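Local atomic coordinates of fumarase E (Shigella flexneri 2a str. 2457T, PDB entry 3C8G), a protein that probably catalyses the addition of water to fumarate to form malate, and belongs to the MtlR/FumE family. Residues A73-Y78 and W86-I91. Numbering follows the deposited sequence.
Sequences ALRLIY and WLYADI
Y88 and Y78 meet in an offset stack. The ring planes differ by only 6°, and the centroids are 4.0 Å apart. Y88 CD1 comes to 3.6 Å from Y78 CE2. Although the rings lie flat on each other, the two side chains cross at about a right angle. Y88 CG sits over the centre of the Y78 ring. Y88 CB follows it over the same ring, in a CH-pi contact 4.0 Å from the Y78 centroid. Y88 CG is anti to its own backbone N (chi1 173°), which sends the ring across to residues 73-78. Its hydroxyl ends beside the aliphatic part of R75, with Y88 OH 3.5 Å from R75 CG.

L74 packs beside the stack, on both Y88 and I91. Its CB meets the Y88 ring obliquely, 3.9 Å from Y88 CE2. Both methyls of L74 pack on CB and the CG2 methyl of I91, and L74 CD1 lies 3.5 Å from I91 CG2. The tyrosine stack thus runs on into an aliphatic patch of L74 and I91, with L74 touching both Y88 and I91.

The segments run antiparallel (174°), with axes 10.7 Å apart at closest approach. They belong to helices 70-79 and 85-103, which form an alpha-alpha hairpin with a short connection. The layered tyrosine rings lie between the two helices at this separation. Helix 29-40 adds I37 against L74, and helix 158-166 adds T166 against I91. The other chain of the assembly packs an aromatic side chain on Y88 and an apolar one on Y78, so this pair of helices also lies at the boundary between subunits.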
# COMPACT_ATOMS: atom_id res chain seq x y z
N ALA B 73 -2.40 -4.55 4.37
CA ALA B 73 -1.76 -5.77 3.84
C ALA B 73 -2.75 -6.78 3.19
O ALA B 73 -2.47 -7.32 2.12
CB ALA B 73 -0.97 -6.44 4.91
N LEU B 74 -3.88 -7.04 3.85
CA LEU B 74 -4.87 -7.99 3.34
C LEU B 74 -5.47 -7.43 2.07
O LEU B 74 -5.46 -8.08 1.02
CB LEU B 74 -5.99 -8.23 4.33
CG LEU B 74 -5.85 -9.35 5.33
CD1 LEU B 74 -7.00 -9.23 6.34
CD2 LEU B 74 -5.85 -10.70 4.62
N ARG B 75 -5.97 -6.21 2.18
CA ARG B 75 -6.51 -5.54 1.02
C ARG B 75 -5.53 -5.56 -0.16
O ARG B 75 -5.95 -5.82 -1.29
CB ARG B 75 -6.96 -4.14 1.40
CG ARG B 75 -8.24 -4.22 2.20
CD ARG B 75 -8.77 -2.88 2.56
NE ARG B 75 -8.47 -2.54 3.94
CZ ARG B 75 -9.28 -1.83 4.72
NH1 ARG B 75 -10.46 -1.43 4.26
NH2 ARG B 75 -8.93 -1.55 5.96
N LEU B 76 -4.23 -5.37 0.10
CA LEU B 76 -3.24 -5.39 -1.00
C LEU B 76 -3.24 -6.76 -1.69
O LEU B 76 -3.36 -6.83 -2.91
CB LEU B 76 -1.83 -5.02 -0.51
CG LEU B 76 -0.92 -4.11 -1.35
CD1 LEU B 76 0.50 -4.60 -1.34
CD2 LEU B 76 -1.37 -3.97 -2.77
N ILE B 77 -3.13 -7.82 -0.91
CA ILE B 77 -3.09 -9.17 -1.46
C ILE B 77 -4.36 -9.49 -2.23
O ILE B 77 -4.30 -10.09 -3.33
CB ILE B 77 -2.90 -10.22 -0.36
CG1 ILE B 77 -1.69 -9.89 0.53
CG2 ILE B 77 -2.84 -11.64 -0.99
CD1 ILE B 77 -1.50 -10.84 1.70
N TYR B 78 -5.51 -9.09 -1.67
CA TYR B 78 -6.80 -9.26 -2.34
C TYR B 78 -6.81 -8.47 -3.68
O TYR B 78 -6.89 -9.06 -4.74
CB TYR B 78 -7.93 -8.86 -1.37
CG TYR B 78 -9.30 -9.50 -1.63
CD1 TYR B 78 -9.44 -10.83 -2.02
CD2 TYR B 78 -10.47 -8.76 -1.44
CE1 TYR B 78 -10.72 -11.39 -2.27
CE2 TYR B 78 -11.73 -9.31 -1.67
CZ TYR B 78 -11.86 -10.61 -2.08
OH TYR B 78 -13.13 -11.10 -2.29
N TRP B 86 -12.92 -16.51 0.40
CA TRP B 86 -13.13 -17.17 1.69
C TRP B 86 -12.06 -16.81 2.72
O TRP B 86 -12.40 -16.48 3.85
CB TRP B 86 -13.32 -18.70 1.54
CG TRP B 86 -12.10 -19.52 1.13
CD1 TRP B 86 -11.80 -19.96 -0.15
CD2 TRP B 86 -11.07 -20.08 1.99
NE1 TRP B 86 -10.64 -20.72 -0.12
CE2 TRP B 86 -10.17 -20.80 1.17
CE3 TRP B 86 -10.82 -20.01 3.38
CZ2 TRP B 86 -9.05 -21.46 1.68
CZ3 TRP B 86 -9.68 -20.66 3.89
CH2 TRP B 86 -8.82 -21.39 3.04
N LEU B 87 -10.79 -16.83 2.29
CA LEU B 87 -9.64 -16.58 3.17
C LEU B 87 -9.54 -15.11 3.54
O LEU B 87 -9.21 -14.77 4.67
CB LEU B 87 -8.35 -17.03 2.48
CG LEU B 87 -7.09 -16.99 3.34
CD1 LEU B 87 -7.26 -17.92 4.54
CD2 LEU B 87 -5.91 -17.42 2.51
N TYR B 88 -9.83 -14.25 2.58
CA TYR B 88 -9.88 -12.83 2.85
C TYR B 88 -11.00 -12.50 3.85
O TYR B 88 -10.80 -11.70 4.78
CB TYR B 88 -10.02 -12.03 1.57
CG TYR B 88 -10.24 -10.58 1.82
CD1 TYR B 88 -11.52 -10.06 1.85
CD2 TYR B 88 -9.17 -9.73 2.04
CE1 TYR B 88 -11.72 -8.71 2.10
CE2 TYR B 88 -9.35 -8.41 2.27
CZ TYR B 88 -10.64 -7.89 2.30
OH TYR B 88 -10.83 -6.54 2.54
N ALA B 89 -12.17 -13.10 3.65
CA ALA B 89 -13.27 -13.01 4.63
C ALA B 89 -12.79 -13.45 6.03
O ALA B 89 -12.95 -12.73 7.02
CB ALA B 89 -14.47 -13.83 4.19
N ASP B 90 -12.15 -14.61 6.09
CA ASP B 90 -11.80 -15.16 7.37
C ASP B 90 -10.85 -14.23 8.12
O ASP B 90 -11.11 -13.86 9.28
CB ASP B 90 -11.20 -16.57 7.24
CG ASP B 90 -12.25 -17.66 7.00
OD1 ASP B 90 -13.45 -17.32 6.72
OD2 ASP B 90 -11.85 -18.86 7.08
N ILE B 91 -9.77 -13.83 7.46
CA ILE B 91 -8.71 -13.09 8.14
C ILE B 91 -9.22 -11.71 8.49
O ILE B 91 -8.98 -11.21 9.57
CB ILE B 91 -7.45 -12.97 7.31
CG1 ILE B 91 -6.96 -14.36 6.92
CG2 ILE B 91 -6.41 -12.24 8.11
CD1 ILE B 91 -5.67 -14.38 6.12